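Local structure of ferric-siderophore receptor protein (Streptomyces coelicolor, 2X4L) at residues 47-52 against 107-112; 67-72 against 125-130; 199-204 against 228-233; 260-265 against 319-324. The protein probably binds ferric siderophores outside the cell membrane and delivers them to a transporter for iron uptake. One frame throughout, in Å; residues are numbered along the deposited sequence.

Contact 1 of 4, residues 47-52 against 107-112; sequences NIVAFT and ASLAPE
The backbones of Asn-47 and Pro-111 draw within 5.1 Å of each other, CA to CA, where strand 48-51 is about to begin and the chain that left helix 103-108 is about to enter strand 113-118. Their neighbourhood is tied by Glu-112 N, which donates to Asn-47 O over 2.8 Å in a nearly straight bond. Just upstream, Ala-110 takes a positive phi (49°) as the chain leaves the helix, and Ala-110 O faces Asn-47.

Both polar side chains extend this join. Asn-47 ND2 reaches Ala-110 O at 2.9 Å; the oxygen lies in the plane of the amide, whereas the donor stands 36° above the carbonyl plane. The other end of that amide, OD1, binds Lys-66 NZ. In return, Glu-112 OE1 accepts from Asn-47 N at 2.8 Å on its anti side, and Ala-46 N donates to the same oxygen, giving it two backbone N-H groups.

Strands 48-51 and 113-118 are parallel neighbours in the five-stranded sheet of this binding-protein fold, and helix 103-108 belongs to the beta-alpha-beta crossover that carries the chain from edge strand 92-95 past two strands into 113-118. The contact lies at the N-terminal ends of these two strands.

Beside the polar grip, Val-49 makes the apolar contact with CG2, anti to its carbonyl carbon. Val-49 CG2 meets Leu-109 CD1 at 3.9 Å, the two side chains crossing at about a right angle, and Pro-111 CB at 4.1 Å, there lying alongside. Leu-109 also rests on Thr-92 and Leu-94.

Contact 2 of 4, residues 67-72 against 125-130; sequences GVFGPT and LWSVPE
The Phe-69 ring meets Trp-126, Ser-127 and Val-128 through CD1, CE1 and CZ; Trp-126 O lies at its edge, near the plane, 3.7 Å from Phe-69 CE1. Ser-127 O and Val-128 CG2 approach obliquely, the methyl standing 3.8 Å from Phe-69 CE1 and equally close to CZ. Residues 125-128 form a type II beta turn in the loop that follows strand 113-118, so a strand of the parallel sheet here sets an aromatic ring against a turn at the strands' C-terminal end. The ring gets there because CG of Phe-69 sits between the backbone N and the carbonyl carbon, at chi1 56°.

Around it, Val-49, Phe-51 and Leu-114 supply further apolar neighbours. The indole of Trp-126 takes another direction: it meets Phe-51 and Trp-98 edge-to-face, and its NE1 bonds to Glu-299 OE1, a residue that follows strand 293-296 of the other sheet. Such a link between the two halves of the chain is consistent with a place near the interlobe cleft of these binding proteins.

Ser-127, with a positive phi of 80° at the third position of the turn, puts CB 3.9 Å from Phe-69 CE1. Its hydroxyl is held by Gly-99 N and comes close to the backbone where strand 67-69 ends, Ser-127 OG lying 4.2 Å from Gly-70 CA.

Contact 3 of 4, residues 199-204 against 228-233; sequences IRVLAG and LGVNFV
Val-201 lies against Phe-232 in a short parallel pairing, CA atoms 4.6 Å apart, and this is where the contact is tight. Val-201 N donates to Asn-231 O at 2.8 Å almost in line with the carbonyl, and Val-201 O accepts from Val-233 N over the same distance, so one residue is gripped on both its polar atoms. On the face shared by these two side chains, Val-201 CG1, anti to the backbone N (chi1 -177°), touches Phe-232 CE2 at 3.6 Å, while its CG2 packs on Val-230 CG1 at 3.7 Å. Leu-222 and Phe-225 back the phenyl ring.

Beyond this pair the strands part, and water takes over. One water bridges Ile-199 O and Asn-231 N; another joins Ala-203 N to Val-233 O. At the partly exposed margin Arg-200 and Asn-231 run side by side, Arg-200 CG 3.8 Å from Asn-231 ND2, yet their polar ends are engaged apart, the amide nitrogen with Pro-197 O and the guanidinium with Asp-261.

A Schellman motif at Gly-229 ends helix 220-227 and leads into this short, weakly bonded strand, which flanks strand 200-206 in the mixed sheet of this bacterial solute-binding protein 8 family member.

Contact 4 of 4, residues 260-265 against 319-324; sequences ADVIIM and ENAKKV
Asp-261 and Val-324 make the one hydrogen bond between the two segments: Val-324 N donates to Asp-261 OD1 over 2.8 Å, arriving on the anti side of the oxygen and 34° out of the carboxylate plane. Gly-325 N donates to that same oxygen, so OD1 collects two successive N-H groups from the C-terminal tail.

The charged interactions centre on the second oxygen. Asp-261 OD2 forms a salt bridge with Arg-200 NE from the neighbouring strand 200-206, and Arg-200 NH2 in turn bonds Gly-325 O. Lys-323, although of opposite charge, contributes its carbon chain: Lys-323 CG is 3.6 Å from Asp-261 OD1, but the extended chain leaves NZ 6.2 Å from Asp-261 OD2, with no contact between the charged atoms.

Apolar and van der Waals contacts are fewer. Val-262 CG2, anti to the carbonyl carbon, meets Ala-321 CB at 3.7 Å, joining the start of strand 262-266 to the residue at which the chain leaves helix 304-320. Farther along, Val-324 CG2 makes a long van der Waals approach to Ala-260 O at 4.2 Å.

In this way the chain's last residues are fastened to the mixed sheet after the final helix of the fold. With an arginine on one oxygen and two backbone N-H groups on the other, the buried carboxylate of Asp-261 is probably kept ionised, its charge balanced chiefly by Arg-200 rather than by Lys-323.

The four contacts fall into two pairs on opposite sides of the chain's centre. Contacts 1 and 2 share the parallel sheet through neighbouring strands 48-51 and 67-69, and they touch, Thr-52 OG1 lying 2.8 Å from Thr-72 OG1. Contacts 3 and 4 share the mixed sheet through strands 200-206 and 262-266, their centres about 9 Å apart. Contact 2 is buried and relies on an aromatic ring, whereas contact 1 lies at the surface and is mainly polar. Likewise contact 3 is a buried strand pairing with apolar packing, and the partly buried contact 4 turns on a carboxylate. Nearest atoms of contacts 2 and 3 remain about 14 Å apart.

Contact 1 of 4, residues 47-52 against 107-112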
loop_
_atom_site.group_PDB
_atom_site.type_symbol
_atom_site.label_atom_id
_atom_site.label_comp_id
_atom_site.label_asym_id
_atom_site.label_seq_id
_atom_site.Cartn_x
_atom_site.Cartn_y
_atom_site.Cartn_z
ATOM N N ASN A 47 -16.537 16.054 -7.340
ATOM C CA ASN A 47 -16.948 14.592 -7.489
ATOM C C ASN A 47 -15.751 13.774 -7.860
ATOM O O ASN A 47 -15.462 13.550 -9.048
ATOM C CB ASN A 47 -18.008 14.459 -8.586
ATOM C CG ASN A 47 -19.313 15.182 -8.268
ATOM O OD1 ASN A 47 -19.541 15.660 -7.155
ATOM N ND2 ASN A 47 -20.139 15.303 -9.243
ATOM N N ILE A 48 -15.024 13.310 -6.847
ATOM C CA ILE A 48 -13.806 12.599 -7.009
ATOM C C ILE A 48 -14.125 11.095 -6.942
ATOM O O ILE A 48 -14.931 10.661 -6.084
ATOM C CB ILE A 48 -12.840 12.963 -5.821
ATOM C CG1 ILE A 48 -12.501 14.459 -5.876
ATOM C CG2 ILE A 48 -11.563 12.077 -5.899
ATOM C CD1 ILE A 48 -11.772 14.879 -4.598
ATOM N N VAL A 49 -13.520 10.335 -7.828
ATOM C CA VAL A 49 -13.543 8.877 -7.704
ATOM C C VAL A 49 -12.145 8.381 -7.554
ATOM O O VAL A 49 -11.255 8.869 -8.244
ATOM C CB VAL A 49 -14.250 8.267 -8.939
ATOM C CG1 VAL A 49 -14.110 6.747 -9.011
ATOM C CG2 VAL A 49 -15.748 8.700 -8.987
ATOM N N ALA A 50 -11.921 7.485 -6.622
ATOM C CA ALA A 50 -10.544 7.037 -6.388
ATOM C C ALA A 50 -10.432 5.544 -6.095
ATOM O O ALA A 50 -11.364 4.943 -5.520
ATOM C CB ALA A 50 -9.977 7.831 -5.179
ATOM N N PHE A 51 -9.277 4.969 -6.360
ATOM C CA PHE A 51 -8.971 3.652 -5.875
ATOM C C PHE A 51 -9.188 3.713 -4.338
ATOM O O PHE A 51 -8.842 4.707 -3.700
ATOM C CB PHE A 51 -7.506 3.338 -6.201
ATOM C CG PHE A 51 -7.071 2.021 -5.615
ATOM C CD1 PHE A 51 -7.611 0.848 -6.121
ATOM C CD2 PHE A 51 -6.096 1.973 -4.631
ATOM C CE1 PHE A 51 -7.269 -0.379 -5.576
ATOM C CE2 PHE A 51 -5.746 0.733 -4.083
ATOM C CZ PHE A 51 -6.328 -0.464 -4.563
ATOM N N THR A 52 -9.739 2.604 -3.795
ATOM C CA THR A 52 -10.090 2.644 -2.380
ATOM C C THR A 52 -8.920 3.162 -1.519
ATOM O O THR A 52 -9.130 3.966 -0.623
ATOM C CB THR A 52 -10.517 1.283 -1.943
ATOM O OG1 THR A 52 -11.668 0.978 -2.749
ATOM C CG2 THR A 52 -10.931 1.313 -0.439
ATOM N N ALA A 107 -20.354 6.595 -14.383
ATOM C CA ALA A 107 -20.951 7.751 -15.036
ATOM C C ALA A 107 -22.020 8.421 -14.188
ATOM O O ALA A 107 -22.132 9.662 -14.204
ATOM C CB ALA A 107 -21.578 7.319 -16.332
ATOM N N SER A 108 -22.801 7.597 -13.466
ATOM C CA SER A 108 -23.888 8.113 -12.632
ATOM C C SER A 108 -23.393 9.054 -11.514
ATOM O O SER A 108 -24.198 9.837 -10.958
ATOM C CB SER A 108 -24.753 6.977 -12.099
ATOM O OG SER A 108 -24.155 6.488 -10.948
ATOM N N LEU A 109 -22.089 9.013 -11.175
ATOM C CA LEU A 109 -21.524 9.887 -10.135
ATOM C C LEU A 109 -21.149 11.210 -10.691
ATOM O O LEU A 109 -20.658 12.034 -9.915
ATOM C CB LEU A 109 -20.276 9.221 -9.437
ATOM C CG LEU A 109 -20.601 7.810 -8.867
ATOM C CD1 LEU A 109 -19.359 7.333 -8.223
ATOM C CD2 LEU A 109 -21.689 7.849 -7.781
ATOM N N ALA A 110 -21.324 11.475 -12.003
ATOM C CA ALA A 110 -20.860 12.724 -12.597
ATOM C C ALA A 110 -19.406 13.047 -12.235
ATOM O O ALA A 110 -19.057 14.068 -11.666
ATOM C CB ALA A 110 -21.834 13.865 -12.179
ATOM N N PRO A 111 -18.506 12.098 -12.492
ATOM C CA PRO A 111 -17.151 12.198 -11.992
ATOM C C PRO A 111 -16.391 13.354 -12.614
ATOM O O PRO A 111 -16.523 13.640 -13.831
ATOM C CB PRO A 111 -16.493 10.852 -12.400
ATOM C CG PRO A 111 -17.265 10.457 -13.621
ATOM C CD PRO A 111 -18.674 10.917 -13.357
ATOM N N GLU A 112 -15.577 14.014 -11.808
ATOM C CA GLU A 112 -14.746 15.166 -12.253
ATOM C C GLU A 112 -13.255 14.810 -12.332
ATOM O O GLU A 112 -12.498 15.406 -13.071
ATOM C CB GLU A 112 -14.994 16.412 -11.393
ATOM C CG GLU A 112 -16.377 17.028 -11.718
ATOM C CD GLU A 112 -16.872 17.932 -10.670
ATOM O OE1 GLU A 112 -16.639 17.795 -9.474
ATOM O OE2 GLU A 112 -17.668 18.813 -11.093
#

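Contact 2 of 4, residues 67-72 against 125-130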
loop_
_atom_site.group_PDB
_atom_site.type_symbol
_atom_site.label_atom_id
_atom_site.label_comp_id
_atom_site.label_asym_id
_atom_site.label_seq_id
_atom_site.Cartn_x
_atom_site.Cartn_y
_atom_site.Cartn_z
ATOM N N GLY A 67 -16.917 8.180 -5.108
ATOM C CA GLY A 67 -16.941 6.754 -5.473
ATOM C C GLY A 67 -15.548 6.166 -5.268
ATOM O O GLY A 67 -14.553 6.902 -5.299
ATOM N N VAL A 68 -15.548 4.861 -5.007
ATOM C CA VAL A 68 -14.288 4.136 -4.831
ATOM C C VAL A 68 -14.341 2.878 -5.683
ATOM O O VAL A 68 -15.401 2.351 -5.998
ATOM C CB VAL A 68 -13.948 3.751 -3.360
ATOM C CG1 VAL A 68 -13.812 5.036 -2.559
ATOM C CG2 VAL A 68 -15.006 2.798 -2.725
ATOM N N PHE A 69 -13.150 2.331 -5.970
ATOM C CA PHE A 69 -13.031 1.010 -6.569
ATOM C C PHE A 69 -11.785 0.350 -6.009
ATOM O O PHE A 69 -10.701 0.928 -5.916
ATOM C CB PHE A 69 -12.970 1.131 -8.143
ATOM C CG PHE A 69 -11.900 2.009 -8.675
ATOM C CD1 PHE A 69 -10.694 1.460 -9.108
ATOM C CD2 PHE A 69 -12.020 3.409 -8.685
ATOM C CE1 PHE A 69 -9.633 2.242 -9.615
ATOM C CE2 PHE A 69 -10.978 4.234 -9.224
ATOM C CZ PHE A 69 -9.767 3.625 -9.667
ATOM N N GLY A 70 -11.981 -0.933 -5.633
ATOM C CA GLY A 70 -10.880 -1.693 -5.010
ATOM C C GLY A 70 -11.468 -2.453 -3.844
ATOM O O GLY A 70 -12.643 -2.400 -3.550
ATOM N N PRO A 71 -10.594 -3.214 -3.169
ATOM C CA PRO A 71 -11.043 -3.910 -1.969
ATOM C C PRO A 71 -11.548 -2.898 -0.967
ATOM O O PRO A 71 -10.784 -2.090 -0.474
ATOM C CB PRO A 71 -9.739 -4.609 -1.464
ATOM C CG PRO A 71 -8.873 -4.670 -2.650
ATOM C CD PRO A 71 -9.141 -3.358 -3.409
ATOM N N THR A 72 -12.868 -2.949 -0.651
ATOM C CA THR A 72 -13.496 -1.901 0.149
ATOM C C THR A 72 -14.162 -2.421 1.403
ATOM O O THR A 72 -14.018 -1.817 2.463
ATOM C CB THR A 72 -14.477 -1.102 -0.710
ATOM O OG1 THR A 72 -13.789 -0.588 -1.873
ATOM C CG2 THR A 72 -14.937 0.152 0.133
ATOM N N LEU A 125 -2.946 2.699 -14.823
ATOM C CA LEU A 125 -3.791 3.134 -13.668
ATOM C C LEU A 125 -4.167 1.917 -12.825
ATOM O O LEU A 125 -4.899 1.029 -13.295
ATOM C CB LEU A 125 -5.046 3.871 -14.159
ATOM C CG LEU A 125 -4.751 5.177 -14.938
ATOM C CD1 LEU A 125 -6.075 5.829 -15.340
ATOM C CD2 LEU A 125 -3.868 6.096 -14.109
ATOM N N TRP A 126 -3.671 1.884 -11.587
ATOM C CA TRP A 126 -3.876 0.673 -10.764
ATOM C C TRP A 126 -5.344 0.432 -10.478
ATOM O O TRP A 126 -6.114 1.347 -10.077
ATOM C CB TRP A 126 -3.168 0.910 -9.431
ATOM C CG TRP A 126 -3.206 -0.285 -8.475
ATOM C CD1 TRP A 126 -3.732 -0.267 -7.237
ATOM C CD2 TRP A 126 -2.587 -1.582 -8.641
ATOM N NE1 TRP A 126 -3.483 -1.484 -6.604
ATOM C CE2 TRP A 126 -2.741 -2.266 -7.429
ATOM C CE3 TRP A 126 -1.821 -2.195 -9.674
ATOM C CZ2 TRP A 126 -2.255 -3.548 -7.222
ATOM C CZ3 TRP A 126 -1.327 -3.497 -9.481
ATOM C CH2 TRP A 126 -1.528 -4.138 -8.244
ATOM N N SER A 127 -5.759 -0.786 -10.771
ATOM C CA SER A 127 -7.080 -1.328 -10.458
ATOM C C SER A 127 -8.175 -0.889 -11.437
ATOM O O SER A 127 -9.342 -1.314 -11.274
ATOM C CB SER A 127 -7.488 -0.983 -8.979
ATOM O OG SER A 127 -8.480 -1.909 -8.503
ATOM N N VAL A 128 -7.863 -0.059 -12.426
ATOM C CA VAL A 128 -8.855 0.326 -13.437
ATOM C C VAL A 128 -8.850 -0.869 -14.382
ATOM O O VAL A 128 -7.799 -1.262 -14.894
ATOM C CB VAL A 128 -8.455 1.631 -14.158
ATOM C CG1 VAL A 128 -9.440 1.913 -15.278
ATOM C CG2 VAL A 128 -8.531 2.789 -13.187
ATOM N N PRO A 129 -10.034 -1.479 -14.628
ATOM C CA PRO A 129 -10.045 -2.700 -15.433
ATOM C C PRO A 129 -9.400 -2.481 -16.786
ATOM O O PRO A 129 -9.774 -1.533 -17.483
ATOM C CB PRO A 129 -11.492 -3.076 -15.544
ATOM C CG PRO A 129 -12.249 -2.263 -14.587
ATOM C CD PRO A 129 -11.348 -1.131 -14.055
ATOM N N GLU A 130 -8.491 -3.389 -17.154
ATOM C CA GLU A 130 -7.890 -3.264 -18.425
ATOM C C GLU A 130 -8.880 -3.312 -19.556
ATOM O O GLU A 130 -8.713 -2.567 -20.490
ATOM C CB GLU A 130 -6.911 -4.430 -18.590
ATOM C CG GLU A 130 -6.068 -4.248 -19.842
ATOM C CD GLU A 130 -5.012 -3.162 -19.556
ATOM O OE1 GLU A 130 -4.770 -2.803 -18.335
ATOM O OE2 GLU A 130 -4.460 -2.671 -20.563
#

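Contact 3 of 4, residues 199-204 against 228-233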
loop_
_atom_site.group_PDB
_atom_site.type_symbol
_atom_site.label_atom_id
_atom_site.label_comp_id
_atom_site.label_asym_id
_atom_site.label_seq_id
_atom_site.Cartn_x
_atom_site.Cartn_y
_atom_site.Cartn_z
ATOM N N ILE A 199 18.857 -9.017 13.245
ATOM C CA ILE A 199 17.457 -9.429 12.979
ATOM C C ILE A 199 17.106 -9.360 11.494
ATOM O O ILE A 199 17.113 -8.258 10.918
ATOM C CB ILE A 199 16.437 -8.653 13.869
ATOM C CG1 ILE A 199 16.775 -8.917 15.351
ATOM C CG2 ILE A 199 14.999 -9.016 13.428
ATOM C CD1 ILE A 199 16.696 -10.450 15.803
ATOM N N ARG A 200 16.837 -10.505 10.883
ATOM C CA ARG A 200 16.594 -10.631 9.414
ATOM C C ARG A 200 15.089 -10.629 9.182
ATOM O O ARG A 200 14.366 -11.446 9.784
ATOM C CB ARG A 200 17.124 -11.965 8.909
ATOM C CG ARG A 200 18.600 -12.030 9.089
ATOM C CD ARG A 200 19.182 -13.452 9.124
ATOM N NE ARG A 200 18.759 -14.171 10.291
ATOM C CZ ARG A 200 19.116 -15.419 10.616
ATOM N NH1 ARG A 200 19.958 -16.110 9.890
ATOM N NH2 ARG A 200 18.626 -15.928 11.717
ATOM N N VAL A 201 14.602 -9.687 8.405
ATOM C CA VAL A 201 13.177 -9.553 8.070
ATOM C C VAL A 201 12.841 -10.102 6.704
ATOM O O VAL A 201 13.547 -9.730 5.739
ATOM C CB VAL A 201 12.821 -8.051 8.112
ATOM C CG1 VAL A 201 11.279 -7.929 7.823
ATOM C CG2 VAL A 201 13.156 -7.513 9.543
ATOM N N LEU A 202 11.805 -10.953 6.618
ATOM C CA LEU A 202 11.384 -11.533 5.386
ATOM C C LEU A 202 10.039 -10.986 5.058
ATOM O O LEU A 202 9.101 -11.002 5.903
ATOM C CB LEU A 202 11.344 -13.038 5.485
ATOM C CG LEU A 202 11.015 -13.678 4.117
ATOM C CD1 LEU A 202 11.663 -15.012 4.001
ATOM C CD2 LEU A 202 9.520 -13.813 3.974
ATOM N N ALA A 203 9.865 -10.439 3.852
ATOM C CA ALA A 203 8.563 -9.908 3.357
ATOM C C ALA A 203 7.898 -10.988 2.502
ATOM O O ALA A 203 8.414 -11.333 1.431
ATOM C CB ALA A 203 8.813 -8.685 2.532
ATOM N N GLY A 204 6.751 -11.476 2.968
ATOM C CA GLY A 204 6.059 -12.546 2.247
ATOM C C GLY A 204 4.600 -12.216 1.930
ATOM O O GLY A 204 4.036 -11.262 2.479
ATOM N N LEU A 228 16.241 2.919 6.031
ATOM C CA LEU A 228 16.326 3.254 7.471
ATOM C C LEU A 228 17.176 2.211 8.178
ATOM O O LEU A 228 17.496 2.372 9.383
ATOM C CB LEU A 228 14.914 3.262 8.099
ATOM C CG LEU A 228 14.019 4.404 7.546
ATOM C CD1 LEU A 228 12.599 4.243 8.105
ATOM C CD2 LEU A 228 14.557 5.721 8.057
ATOM N N GLY A 229 17.670 1.193 7.476
ATOM C CA GLY A 229 18.689 0.279 8.007
ATOM C C GLY A 229 18.209 -1.129 8.334
ATOM O O GLY A 229 19.015 -1.934 8.773
ATOM N N VAL A 230 16.973 -1.444 8.014
ATOM C CA VAL A 230 16.407 -2.791 8.294
ATOM C C VAL A 230 17.151 -3.835 7.462
ATOM O O VAL A 230 17.452 -3.560 6.289
ATOM C CB VAL A 230 14.926 -2.840 8.034
ATOM C CG1 VAL A 230 14.363 -4.258 8.232
ATOM C CG2 VAL A 230 14.215 -1.951 9.037
ATOM N N ASN A 231 17.454 -4.966 8.089
ATOM C CA ASN A 231 18.172 -6.092 7.448
ATOM C C ASN A 231 17.104 -6.999 6.839
ATOM O O ASN A 231 16.444 -7.775 7.556
ATOM C CB ASN A 231 18.955 -6.804 8.561
ATOM C CG ASN A 231 19.734 -7.984 8.068
ATOM O OD1 ASN A 231 19.614 -8.364 6.905
ATOM N ND2 ASN A 231 20.439 -8.674 9.005
ATOM N N PHE A 232 16.925 -6.886 5.550
ATOM C CA PHE A 232 15.987 -7.780 4.833
ATOM C C PHE A 232 16.635 -8.956 4.208
ATOM O O PHE A 232 17.774 -8.871 3.647
ATOM C CB PHE A 232 15.246 -7.041 3.704
ATOM C CG PHE A 232 14.130 -6.163 4.232
ATOM C CD1 PHE A 232 14.407 -4.867 4.545
ATOM C CD2 PHE A 232 12.853 -6.671 4.459
ATOM C CE1 PHE A 232 13.361 -4.052 5.058
ATOM C CE2 PHE A 232 11.810 -5.879 4.968
ATOM C CZ PHE A 232 12.108 -4.580 5.299
ATOM N N VAL A 233 15.886 -10.064 4.218
ATOM C CA VAL A 233 16.148 -11.181 3.283
ATOM C C VAL A 233 15.914 -10.662 1.868
ATOM O O VAL A 233 14.892 -10.009 1.588
ATOM C CB VAL A 233 15.150 -12.346 3.541
ATOM C CG1 VAL A 233 15.288 -13.421 2.437
ATOM C CG2 VAL A 233 15.471 -12.916 4.862
HETATM O O HOH W 1 16.933 -5.458 10.906
HETATM O O HOH W 2 12.162 -10.374 2.055
#

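Contact 4 of 4, residues 260-265 against 319-324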
loop_
_atom_site.group_PDB
_atom_site.type_symbol
_atom_site.label_atom_id
_atom_site.label_comp_id
_atom_site.label_asym_id
_atom_site.label_seq_id
_atom_site.Cartn_x
_atom_site.Cartn_y
_atom_site.Cartn_z
ATOM N N ALA A 260 14.782 -16.521 8.603
ATOM C CA ALA A 260 14.229 -15.225 8.917
ATOM C C ALA A 260 13.886 -15.175 10.401
ATOM O O ALA A 260 13.533 -16.212 11.014
ATOM C CB ALA A 260 12.998 -14.983 8.077
ATOM N N ASP A 261 14.036 -14.005 11.020
ATOM C CA ASP A 261 13.713 -13.796 12.387
ATOM C C ASP A 261 12.334 -13.131 12.568
ATOM O O ASP A 261 11.586 -13.426 13.505
ATOM C CB ASP A 261 14.792 -12.950 13.059
ATOM C CG ASP A 261 16.126 -13.561 12.876
ATOM O OD1 ASP A 261 16.288 -14.764 13.184
ATOM O OD2 ASP A 261 17.040 -13.008 12.225
ATOM N N VAL A 262 12.001 -12.204 11.654
ATOM C CA VAL A 262 10.691 -11.529 11.673
ATOM C C VAL A 262 10.140 -11.707 10.258
ATOM O O VAL A 262 10.877 -11.484 9.255
ATOM C CB VAL A 262 10.835 -10.012 11.954
ATOM C CG1 VAL A 262 9.508 -9.325 11.754
ATOM C CG2 VAL A 262 11.358 -9.836 13.363
ATOM N N ILE A 263 8.892 -12.140 10.160
ATOM C CA ILE A 263 8.206 -12.197 8.822
ATOM C C ILE A 263 7.085 -11.171 8.800
ATOM O O ILE A 263 6.289 -11.104 9.760
ATOM C CB ILE A 263 7.680 -13.599 8.587
ATOM C CG1 ILE A 263 8.809 -14.580 8.683
ATOM C CG2 ILE A 263 6.957 -13.643 7.199
ATOM C CD1 ILE A 263 8.311 -16.127 8.543
ATOM N N ILE A 264 7.047 -10.352 7.716
ATOM C CA ILE A 264 5.998 -9.374 7.521
ATOM C C ILE A 264 5.141 -9.855 6.357
ATOM O O ILE A 264 5.690 -10.083 5.234
ATOM C CB ILE A 264 6.546 -7.976 7.391
ATOM C CG1 ILE A 264 7.416 -7.701 6.130
ATOM C CG2 ILE A 264 7.474 -7.712 8.696
ATOM C CD1 ILE A 264 7.876 -6.225 5.913
ATOM N N MET A 265 3.863 -10.145 6.628
ATOM C CA MET A 265 2.999 -10.801 5.644
ATOM C C MET A 265 1.955 -9.826 5.085
ATOM O O MET A 265 1.232 -9.162 5.814
ATOM C CB MET A 265 2.251 -11.964 6.301
ATOM C CG MET A 265 3.203 -13.178 6.612
ATOM S SD MET A 265 3.974 -13.869 5.233
ATOM C CE MET A 265 2.563 -14.580 4.369
ATOM N N GLU A 319 12.565 -4.555 17.693
ATOM C CA GLU A 319 12.984 -4.275 19.094
ATOM C C GLU A 319 12.870 -5.503 19.978
ATOM O O GLU A 319 13.749 -5.740 20.807
ATOM C CB GLU A 319 12.098 -3.118 19.695
ATOM C CG GLU A 319 12.400 -1.769 19.084
ATOM C CD GLU A 319 11.270 -0.784 19.194
ATOM O OE1 GLU A 319 10.190 -1.137 19.818
ATOM O OE2 GLU A 319 11.395 0.350 18.641
ATOM N N ASN A 320 11.813 -6.277 19.746
ATOM C CA ASN A 320 11.515 -7.409 20.645
ATOM C C ASN A 320 11.914 -8.754 20.087
ATOM O O ASN A 320 11.886 -9.736 20.857
ATOM C CB ASN A 320 10.076 -7.307 20.970
ATOM C CG ASN A 320 9.819 -6.015 21.755
ATOM O OD1 ASN A 320 9.302 -4.985 21.233
ATOM N ND2 ASN A 320 10.259 -6.023 23.031
ATOM N N ALA A 321 12.392 -8.800 18.845
ATOM C CA ALA A 321 12.650 -10.092 18.214
ATOM C C ALA A 321 13.873 -10.796 18.818
ATOM O O ALA A 321 14.897 -10.178 19.134
ATOM C CB ALA A 321 12.916 -9.841 16.733
ATOM N N LYS A 322 13.789 -12.122 18.875
ATOM C CA LYS A 322 14.910 -12.993 19.112
ATOM C C LYS A 322 15.437 -13.492 17.789
ATOM O O LYS A 322 14.645 -13.689 16.885
ATOM C CB LYS A 322 14.412 -14.194 19.944
ATOM C CG LYS A 322 14.061 -13.832 21.373
ATOM C CD LYS A 322 13.208 -14.982 22.006
ATOM C CE LYS A 322 12.204 -14.439 23.034
ATOM N NZ LYS A 322 12.909 -13.654 24.106
ATOM N N LYS A 323 16.767 -13.695 17.654
ATOM C CA LYS A 323 17.290 -14.256 16.443
ATOM C C LYS A 323 16.963 -15.749 16.534
ATOM O O LYS A 323 17.405 -16.469 17.467
ATOM C CB LYS A 323 18.805 -13.957 16.241
ATOM C CG LYS A 323 19.375 -14.560 14.972
ATOM C CD LYS A 323 20.863 -14.211 14.819
ATOM C CE LYS A 323 21.358 -14.610 13.444
ATOM N NZ LYS A 323 22.851 -14.752 13.382
ATOM N N VAL A 324 16.185 -16.235 15.580
ATOM C CA VAL A 324 15.701 -17.644 15.627
ATOM C C VAL A 324 15.863 -18.443 14.334
ATOM O O VAL A 324 15.770 -19.680 14.356
ATOM C CB VAL A 324 14.214 -17.729 16.079
ATOM C CG1 VAL A 324 14.093 -17.217 17.533
ATOM C CG2 VAL A 324 13.275 -16.924 15.115
#